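Local structure of PAN2-PAN3 deadenylation complex catalytic subunit pan2 (Neurospora crassa, 4CZW) at residues E12-C16 against K339-T345; I225-L231 against W287-I292; G234-E238 against G299-C303; R279-S283 against F380-M386. The protein shortens the poly(A) tails of mRNA as the catalytic exonuclease subunit of the PAN2-PAN3 complex, and its ubiquitin-protease-like domain, predicted to be inactive, carries the contacts below. The contacts are given in a common frame with arbitrary orientation. Numbering follows the deposited sequence.

In the fold
All four contacts lie in the ubiquitin-protease-like domain and reach one mixed sheet. Contact 2 is the most buried, none of its touching residues being exposed; contacts 1, 3 and 4 are partly buried. Contacts 2 and 3 share helix 227-235, held against neighbouring strands 291-297 and 300-305, their centres 14 Å apart. Contact 4, 15 Å from contact 2 between centres, adds helix 276-282 and meets it through Trp282 and Trp287. Trp384 and Lys385 of contact 4 also meet Tyr13 of contact 1. The chemistry differs accordingly: aromatic and aliphatic in contacts 2 and 4, a carboxylate-to-backbone bond in contact 3, an imidazole face under isoleucine in contact 1.

Contact 1 of 4, residues E12-C16 against K339-T345; sequences EYRIC and KSHLVAT
Residues 12-16, an irregular segment, run antiparallel alongside strand 339-347 without pairing with it; no hydrogen bond joins them, and 308 Å² is buried. The register is set by two CA pairs, Tyr13 to Val343 at 7.5 Å and Ile15 to His341 at 7.0 Å. Alternation along the strand turns Lys339, His341, Val343 and Thr345 toward the segment. His341 (chi1 89°, chi2 -73°) presents a ring face to Ile15, an m,t rotamer: Ile15 CG1 sits 3.6 Å from the ring centroid, 26° off the normal, a CH-pi contact. The ring edge brings His341 CE1 to 2.9 Å from Tyr13 O, while His341 NE2 bonds Asn365. Ile15 CD1 also meets CD of the poorly ordered Lys339 at 3.7 Å. Tyr13 (chi1 -85°, chi2 -83°) lays its ring edge by Val343, CD1 to CG2 4.1 Å, and its hydroxyl is hydrogen-bonded to Glu376 and Lys385. A segment near the start of this construct is thus laid over the mixed sheet of the ubiquitin-protease-like domain.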
# COMPACT_ATOMS: atom_id res chain seq x y z
N GLU A 12 -22.04 10.29 -0.52
CA GLU A 12 -21.21 9.17 -0.08
C GLU A 12 -20.23 8.73 -1.16
O GLU A 12 -19.21 8.11 -0.87
CB GLU A 12 -22.09 7.99 0.34
CG GLU A 12 -22.96 8.23 1.57
CD GLU A 12 -24.27 8.95 1.25
OE1 GLU A 12 -24.38 9.54 0.16
OE2 GLU A 12 -25.18 8.91 2.10
N TYR A 13 -20.54 9.07 -2.41
CA TYR A 13 -19.71 8.68 -3.54
C TYR A 13 -18.94 9.84 -4.15
O TYR A 13 -18.10 9.65 -5.03
CB TYR A 13 -20.57 8.02 -4.63
CG TYR A 13 -20.81 6.54 -4.44
CD1 TYR A 13 -19.87 5.61 -4.83
CD2 TYR A 13 -21.99 6.09 -3.87
CE1 TYR A 13 -20.09 4.25 -4.66
CE2 TYR A 13 -22.22 4.73 -3.69
CZ TYR A 13 -21.26 3.82 -4.09
OH TYR A 13 -21.49 2.48 -3.92
N ARG A 14 -19.22 11.06 -3.68
CA ARG A 14 -18.58 12.25 -4.23
C ARG A 14 -17.17 12.45 -3.70
O ARG A 14 -16.75 11.80 -2.73
CB ARG A 14 -19.43 13.49 -3.95
CG ARG A 14 -20.80 13.46 -4.60
CD ARG A 14 -21.66 14.61 -4.12
NE ARG A 14 -23.05 14.45 -4.55
CZ ARG A 14 -24.07 15.15 -4.05
NH1 ARG A 14 -23.85 16.06 -3.11
NH2 ARG A 14 -25.30 14.94 -4.50
N ILE A 15 -16.43 13.36 -4.33
CA ILE A 15 -15.06 13.66 -3.94
C ILE A 15 -15.01 14.32 -2.56
O ILE A 15 -15.70 15.30 -2.29
CB ILE A 15 -14.38 14.60 -4.96
CG1 ILE A 15 -14.27 13.92 -6.33
CG2 ILE A 15 -13.01 15.01 -4.44
CD1 ILE A 15 -13.44 14.69 -7.33
N CYS A 16 -14.17 13.76 -1.69
CA CYS A 16 -14.02 14.29 -0.34
C CYS A 16 -12.83 15.25 -0.26
O CYS A 16 -11.69 14.87 -0.53
CB CYS A 16 -13.85 13.15 0.66
SG CYS A 16 -15.21 11.96 0.66
N LYS A 339 -16.33 15.67 -14.42
CA LYS A 339 -15.06 15.10 -14.00
C LYS A 339 -15.20 13.61 -13.71
O LYS A 339 -16.13 12.96 -14.22
CB LYS A 339 -14.52 15.80 -12.75
CG LYS A 339 -15.49 15.84 -11.56
CD LYS A 339 -14.80 16.36 -10.30
CE LYS A 339 -15.74 17.19 -9.44
NZ LYS A 339 -14.98 18.04 -8.47
N SER A 340 -14.29 13.08 -12.90
CA SER A 340 -14.34 11.69 -12.46
C SER A 340 -13.30 11.44 -11.36
O SER A 340 -12.24 12.05 -11.36
CB SER A 340 -14.11 10.73 -13.64
OG SER A 340 -12.83 10.90 -14.21
N HIS A 341 -13.63 10.55 -10.42
CA HIS A 341 -12.63 10.07 -9.46
C HIS A 341 -12.98 8.63 -9.09
O HIS A 341 -14.05 8.14 -9.42
CB HIS A 341 -12.57 10.96 -8.21
CG HIS A 341 -13.52 10.55 -7.13
ND1 HIS A 341 -14.88 10.74 -7.21
CD2 HIS A 341 -13.30 9.95 -5.93
CE1 HIS A 341 -15.45 10.29 -6.12
NE2 HIS A 341 -14.52 9.80 -5.32
N LEU A 342 -12.06 7.95 -8.40
CA LEU A 342 -12.23 6.53 -8.15
C LEU A 342 -12.53 6.19 -6.69
O LEU A 342 -12.01 6.82 -5.77
CB LEU A 342 -10.98 5.77 -8.60
CG LEU A 342 -10.48 6.13 -10.00
CD1 LEU A 342 -9.17 5.43 -10.29
CD2 LEU A 342 -11.52 5.78 -11.05
N VAL A 343 -13.39 5.20 -6.50
CA VAL A 343 -13.65 4.65 -5.17
C VAL A 343 -13.44 3.14 -5.22
O VAL A 343 -13.22 2.57 -6.29
CB VAL A 343 -15.08 4.96 -4.68
CG1 VAL A 343 -15.32 6.46 -4.66
CG2 VAL A 343 -16.11 4.26 -5.57
N ALA A 344 -13.51 2.49 -4.06
CA ALA A 344 -13.32 1.05 -4.00
C ALA A 344 -14.40 0.38 -3.17
O ALA A 344 -14.62 0.72 -2.01
CB ALA A 344 -11.94 0.72 -3.43
N THR A 345 -15.09 -0.58 -3.78
CA THR A 345 -16.08 -1.39 -3.08
C THR A 345 -15.50 -2.78 -2.85
O THR A 345 -15.37 -3.57 -3.78
CB THR A 345 -17.40 -1.50 -3.86
OG1 THR A 345 -17.15 -2.02 -5.17
CG2 THR A 345 -18.05 -0.13 -3.98

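Contact 2 of 4, residues I225-L231 against W287-I292; sequences ITFSQVL and WLPEEI
The Phe227 ring fills the centre of this contact, with chi1 at t and chi2 at 80°. Leu288 CD1 covers one face, 4.1 Å from the ring centroid and 12° off the normal, a CH-pi contact. Phe227 CD2 meets Pro289 CD at 3.7 Å, and Phe227 CE2 meets Ile292 CG2 at 4.2 Å. Toward Trp287 (chi1 -165°, chi2 78°) the phenyl edge points at the indole face, an offset edge-to-face pair with centroids 5.7 Å apart and planes at 86°; Phe227 CB adds a CH-pi contact 4.0 Å from the six-membered ring centroid. Val230 CG2 packs on Trp287 CZ2 at 3.8 Å and Leu231 CD2 on Ile292 CD1 at 3.7 Å. The first turn of helix 227-235 thereby covers the entry to strand 291-297 of the protease-like domain's mixed sheet, with Phe227 and Leu288 CA atoms closest at 6.3 Å. At the polar edge, Trp287 NE1 donates to Ile225 O at 2.6 Å, while one water accepts from Phe227 N at 2.8 Å and donates to Trp287 O at 2.7 Å. Thr226 is the N-cap of a capping box: Thr226 N donates to Gln229 OE1 at 3.1 Å, Gln229 N weakly to Thr226 OG1 at 3.3 Å.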
# COMPACT_ATOMS: atom_id res chain seq x y z
N ILE A 225 -26.28 -11.97 -22.28
CA ILE A 225 -24.83 -11.99 -22.24
C ILE A 225 -24.36 -12.00 -20.79
O ILE A 225 -24.68 -11.10 -20.02
CB ILE A 225 -24.22 -10.78 -22.97
CG1 ILE A 225 -24.96 -10.50 -24.28
CG2 ILE A 225 -22.73 -11.00 -23.23
CD1 ILE A 225 -24.50 -9.25 -25.00
N THR A 226 -23.60 -13.03 -20.42
CA THR A 226 -23.17 -13.19 -19.03
C THR A 226 -21.73 -12.75 -18.83
O THR A 226 -20.97 -12.58 -19.79
CB THR A 226 -23.32 -14.65 -18.57
OG1 THR A 226 -22.41 -15.48 -19.30
CG2 THR A 226 -24.74 -15.14 -18.78
N PHE A 227 -21.36 -12.55 -17.57
CA PHE A 227 -20.00 -12.15 -17.21
C PHE A 227 -19.01 -13.27 -17.51
O PHE A 227 -17.86 -13.01 -17.87
CB PHE A 227 -19.93 -11.76 -15.73
CG PHE A 227 -18.53 -11.47 -15.25
CD1 PHE A 227 -17.93 -10.25 -15.51
CD2 PHE A 227 -17.83 -12.42 -14.52
CE1 PHE A 227 -16.65 -9.99 -15.06
CE2 PHE A 227 -16.55 -12.16 -14.07
CZ PHE A 227 -15.96 -10.94 -14.34
N SER A 228 -19.46 -14.51 -17.35
CA SER A 228 -18.62 -15.68 -17.61
C SER A 228 -18.22 -15.73 -19.08
O SER A 228 -17.09 -16.12 -19.41
CB SER A 228 -19.36 -16.96 -17.22
OG SER A 228 -19.66 -16.97 -15.83
N GLN A 229 -19.14 -15.34 -19.96
CA GLN A 229 -18.87 -15.32 -21.39
C GLN A 229 -17.91 -14.19 -21.76
O GLN A 229 -17.05 -14.35 -22.63
CB GLN A 229 -20.18 -15.17 -22.17
CG GLN A 229 -21.10 -16.37 -22.07
CD GLN A 229 -22.49 -16.08 -22.60
OE1 GLN A 229 -22.87 -14.93 -22.79
NE2 GLN A 229 -23.27 -17.14 -22.84
N VAL A 230 -18.06 -13.05 -21.10
CA VAL A 230 -17.20 -11.89 -21.34
C VAL A 230 -15.78 -12.18 -20.85
O VAL A 230 -14.81 -11.81 -21.50
CB VAL A 230 -17.76 -10.63 -20.65
CG1 VAL A 230 -16.77 -9.48 -20.75
CG2 VAL A 230 -19.09 -10.24 -21.26
N LEU A 231 -15.68 -12.85 -19.71
CA LEU A 231 -14.38 -13.24 -19.16
C LEU A 231 -13.68 -14.24 -20.08
O LEU A 231 -12.48 -14.11 -20.35
CB LEU A 231 -14.55 -13.84 -17.76
CG LEU A 231 -13.29 -14.43 -17.12
CD1 LEU A 231 -12.20 -13.37 -17.03
CD2 LEU A 231 -13.61 -15.00 -15.75
N TRP A 287 -25.49 -8.73 -12.55
CA TRP A 287 -24.68 -9.18 -13.68
C TRP A 287 -23.30 -9.64 -13.24
O TRP A 287 -22.75 -10.59 -13.78
CB TRP A 287 -24.56 -8.07 -14.73
CG TRP A 287 -24.06 -8.56 -16.05
CD1 TRP A 287 -24.78 -9.22 -17.00
CD2 TRP A 287 -22.73 -8.43 -16.57
NE1 TRP A 287 -23.98 -9.51 -18.08
CE2 TRP A 287 -22.72 -9.04 -17.85
CE3 TRP A 287 -21.55 -7.86 -16.09
CZ2 TRP A 287 -21.58 -9.09 -18.64
CZ3 TRP A 287 -20.41 -7.92 -16.88
CH2 TRP A 287 -20.44 -8.52 -18.14
N LEU A 288 -22.74 -8.95 -12.25
CA LEU A 288 -21.42 -9.31 -11.72
C LEU A 288 -21.55 -10.31 -10.58
O LEU A 288 -22.05 -9.97 -9.50
CB LEU A 288 -20.67 -8.07 -11.24
CG LEU A 288 -19.31 -8.32 -10.59
CD1 LEU A 288 -18.36 -9.00 -11.56
CD2 LEU A 288 -18.71 -7.03 -10.05
N PRO A 289 -21.10 -11.55 -10.81
CA PRO A 289 -21.16 -12.59 -9.77
C PRO A 289 -20.03 -12.43 -8.76
O PRO A 289 -18.93 -12.01 -9.12
CB PRO A 289 -21.00 -13.88 -10.58
CG PRO A 289 -20.15 -13.48 -11.74
CD PRO A 289 -20.54 -12.06 -12.07
N GLU A 290 -20.30 -12.76 -7.50
CA GLU A 290 -19.27 -12.70 -6.47
C GLU A 290 -18.46 -13.99 -6.46
O GLU A 290 -17.50 -14.12 -5.70
CB GLU A 290 -19.89 -12.46 -5.09
CG GLU A 290 -20.81 -13.58 -4.62
CD GLU A 290 -21.04 -13.55 -3.12
OE1 GLU A 290 -20.05 -13.51 -2.37
OE2 GLU A 290 -22.22 -13.55 -2.71
N GLU A 291 -18.84 -14.93 -7.31
CA GLU A 291 -18.19 -16.24 -7.34
C GLU A 291 -18.23 -16.84 -8.75
O GLU A 291 -19.29 -16.94 -9.36
CB GLU A 291 -18.86 -17.18 -6.35
CG GLU A 291 -18.00 -18.36 -5.92
CD GLU A 291 -18.63 -19.15 -4.79
OE1 GLU A 291 -19.82 -19.51 -4.90
OE2 GLU A 291 -17.93 -19.41 -3.79
N ILE A 292 -17.06 -17.22 -9.25
CA ILE A 292 -16.96 -17.84 -10.57
C ILE A 292 -16.11 -19.11 -10.52
O ILE A 292 -15.26 -19.27 -9.64
CB ILE A 292 -16.36 -16.88 -11.61
CG1 ILE A 292 -14.97 -16.41 -11.18
CG2 ILE A 292 -17.28 -15.69 -11.84
CD1 ILE A 292 -14.31 -15.47 -12.16
O HOH W 1 -23.35 -12.46 -15.62

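Contact 3 of 4, residues G234-E238 against G299-C303; sequences GLENE and GHVYC
Helix 227-235 ends here, and its last residues, with the chain leaving it, face the beginning of strand 300-305. Glu236 is the first residue outside helical geometry (phi/psi -82/164), and its CA lies opposite that of Val301 at 7.2 Å. Gly299 precedes the strand at a positive phi of 80°, a conformation glycine favours. The two segments bury 220 Å².

The one hydrogen bond across the contact joins side chain to backbone. An extended Glu236, m then t with chi3 at -19°, reaches across so that its OE2 accepts from Val301 N at 2.9 Å with a nearly linear 174° N-H...O angle. The same oxygen is salt-bridged to Lys232 one turn back on the helix, whose amine also bonds Val301 O.

Apolar contact comes from Leu235 (m,t), whose CD1 lies 3.6 Å from CG1 of Val301 (chi1 161°, t). Both side chains also touch Ile260 of strand 250-262. The hairpin of strands 291-297 and 300-305 that receives them belongs to the mixed sheet of the ubiquitin-protease-like domain.

Looser proximity, neither hydrogen bond nor salt bridge, is seen at His300 (chi1 m, chi2 -76°): its ring edge faces both acids, with ND1 3.6 Å from Glu236 OE2 and CE1 4.2 Å from Glu238 OE2.

Since one carboxylate oxygen meets both a strand amide and the Lys232 amine, its charge is compensated while it ties the end of the helix to the strand.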
# COMPACT_ATOMS: atom_id res chain seq x y z
N GLY A 234 -12.35 -12.64 -23.15
CA GLY A 234 -11.20 -11.80 -22.86
C GLY A 234 -9.91 -12.60 -22.75
O GLY A 234 -8.88 -12.20 -23.29
N LEU A 235 -9.97 -13.72 -22.04
CA LEU A 235 -8.81 -14.58 -21.84
C LEU A 235 -8.31 -15.18 -23.15
O LEU A 235 -7.11 -15.18 -23.43
CB LEU A 235 -9.13 -15.69 -20.84
CG LEU A 235 -9.31 -15.27 -19.38
CD1 LEU A 235 -10.01 -16.35 -18.59
CD2 LEU A 235 -7.96 -14.95 -18.76
N GLU A 236 -9.24 -15.68 -23.96
CA GLU A 236 -8.89 -16.32 -25.23
C GLU A 236 -8.67 -15.28 -26.33
O GLU A 236 -9.06 -14.12 -26.19
CB GLU A 236 -9.98 -17.30 -25.64
CG GLU A 236 -10.17 -18.46 -24.67
CD GLU A 236 -11.30 -19.38 -25.07
OE1 GLU A 236 -12.16 -18.96 -25.88
OE2 GLU A 236 -11.33 -20.53 -24.59
N ASN A 237 -8.05 -15.71 -27.42
CA ASN A 237 -7.78 -14.83 -28.55
C ASN A 237 -7.57 -15.61 -29.85
O ASN A 237 -6.49 -16.15 -30.08
CB ASN A 237 -6.56 -13.95 -28.26
CG ASN A 237 -6.43 -12.79 -29.23
OD1 ASN A 237 -7.06 -12.77 -30.29
ND2 ASN A 237 -5.60 -11.82 -28.88
N GLU A 238 -8.60 -15.66 -30.68
CA GLU A 238 -8.49 -16.26 -32.00
C GLU A 238 -8.50 -15.17 -33.07
O GLU A 238 -9.30 -14.23 -33.00
CB GLU A 238 -9.63 -17.25 -32.25
CG GLU A 238 -9.61 -18.47 -31.35
CD GLU A 238 -10.73 -19.44 -31.66
OE1 GLU A 238 -11.62 -19.09 -32.47
OE2 GLU A 238 -10.73 -20.56 -31.10
N GLY A 299 -6.19 -25.92 -23.93
CA GLY A 299 -5.93 -24.58 -24.43
C GLY A 299 -7.12 -23.65 -24.39
O GLY A 299 -7.02 -22.48 -24.76
N HIS A 300 -8.26 -24.17 -23.94
CA HIS A 300 -9.48 -23.37 -23.86
C HIS A 300 -9.87 -23.07 -22.42
O HIS A 300 -9.46 -23.77 -21.50
CB HIS A 300 -10.63 -24.09 -24.58
CG HIS A 300 -10.43 -24.22 -26.06
ND1 HIS A 300 -10.59 -23.16 -26.93
CD2 HIS A 300 -10.09 -25.29 -26.82
CE1 HIS A 300 -10.36 -23.57 -28.16
NE2 HIS A 300 -10.05 -24.86 -28.12
N VAL A 301 -10.66 -22.03 -22.24
CA VAL A 301 -11.11 -21.62 -20.91
C VAL A 301 -12.63 -21.58 -20.84
O VAL A 301 -13.29 -21.00 -21.71
CB VAL A 301 -10.54 -20.23 -20.53
CG1 VAL A 301 -11.34 -19.61 -19.40
CG2 VAL A 301 -9.07 -20.36 -20.15
N TYR A 302 -13.19 -22.20 -19.80
CA TYR A 302 -14.63 -22.22 -19.61
C TYR A 302 -15.00 -21.67 -18.24
O TYR A 302 -14.55 -22.17 -17.21
CB TYR A 302 -15.16 -23.65 -19.77
CG TYR A 302 -14.72 -24.31 -21.05
CD1 TYR A 302 -15.43 -24.14 -22.23
CD2 TYR A 302 -13.59 -25.12 -21.09
CE1 TYR A 302 -15.03 -24.74 -23.41
CE2 TYR A 302 -13.18 -25.72 -22.26
CZ TYR A 302 -13.90 -25.53 -23.41
OH TYR A 302 -13.50 -26.14 -24.58
N CYS A 303 -15.83 -20.63 -18.22
CA CYS A 303 -16.22 -19.98 -16.98
C CYS A 303 -17.70 -20.17 -16.67
O CYS A 303 -18.54 -20.14 -17.57
CB CYS A 303 -15.89 -18.48 -17.04
SG CYS A 303 -16.18 -17.59 -15.50

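Contact 4 of 4, residues R279-S283 against F380-M386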
# COMPACT_ATOMS: atom_id res chain seq x y z
N ARG A 279 -22.12 0.02 -21.05
CA ARG A 279 -22.64 0.53 -19.79
C ARG A 279 -24.05 0.00 -19.51
O ARG A 279 -24.41 -0.24 -18.36
CB ARG A 279 -22.63 2.06 -19.77
CG ARG A 279 -21.23 2.65 -19.79
CD ARG A 279 -21.24 4.16 -19.89
NE ARG A 279 -19.89 4.70 -20.00
CZ ARG A 279 -19.28 4.95 -21.15
NH1 ARG A 279 -19.89 4.70 -22.30
NH2 ARG A 279 -18.05 5.44 -21.15
N LYS A 280 -24.83 -0.17 -20.57
CA LYS A 280 -26.16 -0.76 -20.45
C LYS A 280 -26.06 -2.20 -19.97
O LYS A 280 -26.87 -2.66 -19.17
CB LYS A 280 -26.91 -0.70 -21.78
CG LYS A 280 -27.21 0.71 -22.27
CD LYS A 280 -28.08 0.67 -23.52
CE LYS A 280 -28.38 2.07 -24.03
NZ LYS A 280 -29.27 2.04 -25.22
N LEU A 281 -25.04 -2.91 -20.47
CA LEU A 281 -24.81 -4.29 -20.09
C LEU A 281 -24.42 -4.42 -18.62
O LEU A 281 -24.95 -5.26 -17.90
CB LEU A 281 -23.72 -4.91 -20.98
CG LEU A 281 -23.43 -6.39 -20.77
CD1 LEU A 281 -24.63 -7.24 -21.17
CD2 LEU A 281 -22.19 -6.81 -21.54
N TRP A 282 -23.50 -3.57 -18.19
CA TRP A 282 -23.01 -3.60 -16.81
C TRP A 282 -24.04 -3.11 -15.81
O TRP A 282 -23.96 -3.43 -14.62
CB TRP A 282 -21.73 -2.77 -16.68
CG TRP A 282 -20.48 -3.55 -16.91
CD1 TRP A 282 -19.72 -3.59 -18.04
CD2 TRP A 282 -19.83 -4.41 -15.96
NE1 TRP A 282 -18.64 -4.41 -17.87
CE2 TRP A 282 -18.68 -4.93 -16.60
CE3 TRP A 282 -20.10 -4.78 -14.64
CZ2 TRP A 282 -17.81 -5.81 -15.96
CZ3 TRP A 282 -19.23 -5.66 -14.01
CH2 TRP A 282 -18.11 -6.16 -14.67
N SER A 283 -25.01 -2.34 -16.28
CA SER A 283 -26.04 -1.79 -15.41
C SER A 283 -27.09 -2.83 -15.06
O SER A 283 -27.95 -2.60 -14.20
CB SER A 283 -26.71 -0.58 -16.06
OG SER A 283 -27.44 -0.95 -17.21
N PHE A 380 -24.50 -1.21 -10.36
CA PHE A 380 -23.81 -0.20 -11.15
C PHE A 380 -24.81 0.67 -11.92
O PHE A 380 -25.91 0.23 -12.25
CB PHE A 380 -22.82 -0.85 -12.12
CG PHE A 380 -21.76 -1.67 -11.42
CD1 PHE A 380 -20.69 -1.05 -10.80
CD2 PHE A 380 -21.84 -3.05 -11.40
CE1 PHE A 380 -19.72 -1.80 -10.16
CE2 PHE A 380 -20.87 -3.80 -10.76
CZ PHE A 380 -19.81 -3.17 -10.14
N ASN A 381 -24.41 1.91 -12.19
CA ASN A 381 -25.29 2.88 -12.83
C ASN A 381 -24.66 3.42 -14.11
O ASN A 381 -23.54 3.92 -14.10
CB ASN A 381 -25.60 4.02 -11.87
CG ASN A 381 -26.78 4.87 -12.32
OD1 ASN A 381 -26.86 5.27 -13.48
ND2 ASN A 381 -27.69 5.15 -11.39
N ALA A 382 -25.39 3.32 -15.22
CA ALA A 382 -24.88 3.73 -16.52
C ALA A 382 -24.62 5.23 -16.60
O ALA A 382 -23.94 5.71 -17.52
CB ALA A 382 -25.85 3.31 -17.62
N ALA A 383 -25.15 5.97 -15.64
CA ALA A 383 -25.05 7.43 -15.65
C ALA A 383 -23.77 7.93 -14.99
O ALA A 383 -23.20 8.93 -15.43
CB ALA A 383 -26.26 8.04 -14.97
N TRP A 384 -23.32 7.24 -13.94
CA TRP A 384 -22.18 7.73 -13.17
C TRP A 384 -21.33 6.65 -12.51
O TRP A 384 -20.16 6.89 -12.19
CB TRP A 384 -22.67 8.72 -12.10
CG TRP A 384 -23.64 8.13 -11.12
CD1 TRP A 384 -25.00 8.07 -11.25
CD2 TRP A 384 -23.33 7.53 -9.86
NE1 TRP A 384 -25.55 7.47 -10.14
CE2 TRP A 384 -24.55 7.12 -9.28
CE3 TRP A 384 -22.14 7.28 -9.17
CZ2 TRP A 384 -24.61 6.49 -8.04
CZ3 TRP A 384 -22.20 6.66 -7.94
CH2 TRP A 384 -23.43 6.27 -7.38
N LYS A 385 -21.89 5.46 -12.29
CA LYS A 385 -21.15 4.42 -11.58
C LYS A 385 -20.80 3.22 -12.46
O LYS A 385 -21.66 2.39 -12.77
CB LYS A 385 -21.95 3.94 -10.36
CG LYS A 385 -21.13 3.07 -9.41
CD LYS A 385 -21.99 2.47 -8.32
CE LYS A 385 -21.17 1.54 -7.44
NZ LYS A 385 -22.03 0.78 -6.49
N MSE A 386 -19.53 3.12 -12.84
CA MSE A 386 -19.06 2.04 -13.70
C MSE A 386 -17.75 1.43 -13.18
O MSE A 386 -16.85 2.15 -12.77
CB MSE A 386 -18.88 2.53 -15.13
CG MSE A 386 -20.17 2.62 -15.92
SE MSE A 386 -20.86 0.86 -16.38
CE MSE A 386 -22.65 1.00 -15.62
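The loop before strand 385-394 is closed by a classic beta bulge, Trp384 and Lys385 facing Asn381, and the last turn of helix 276-282 packs against it. Asn381 N donates to Lys385 O and Lys385 N to Asn381 O, both at 2.9 Å; Asn381 OD1 accepts from Ala383 N at 2.8 Å in an Asx turn. Across the contact, CA atoms approach to 5.1 Å both for Arg279 with Ala382 and for Ser283 with Phe380. The edge of the Trp282 six-membered ring meets the face of Phe380, an offset edge-to-face pair with centroids 5.7 Å apart and planes at 88°. Selenomethionine Met386 places SE 3.7 Å from Trp282 CB and 5.3 Å from the centroid of its five-membered ring, 50° off the normal, an oblique Met-aromatic contact. Met386 CE lies 3.5 Å from Arg279 O. With no hydrogen bond across, the contact rests on apolar and aromatic packing, while Ser283 OG bonds Lys280 O at 2.7 Å and Trp282 NE1 bonds Tyr210.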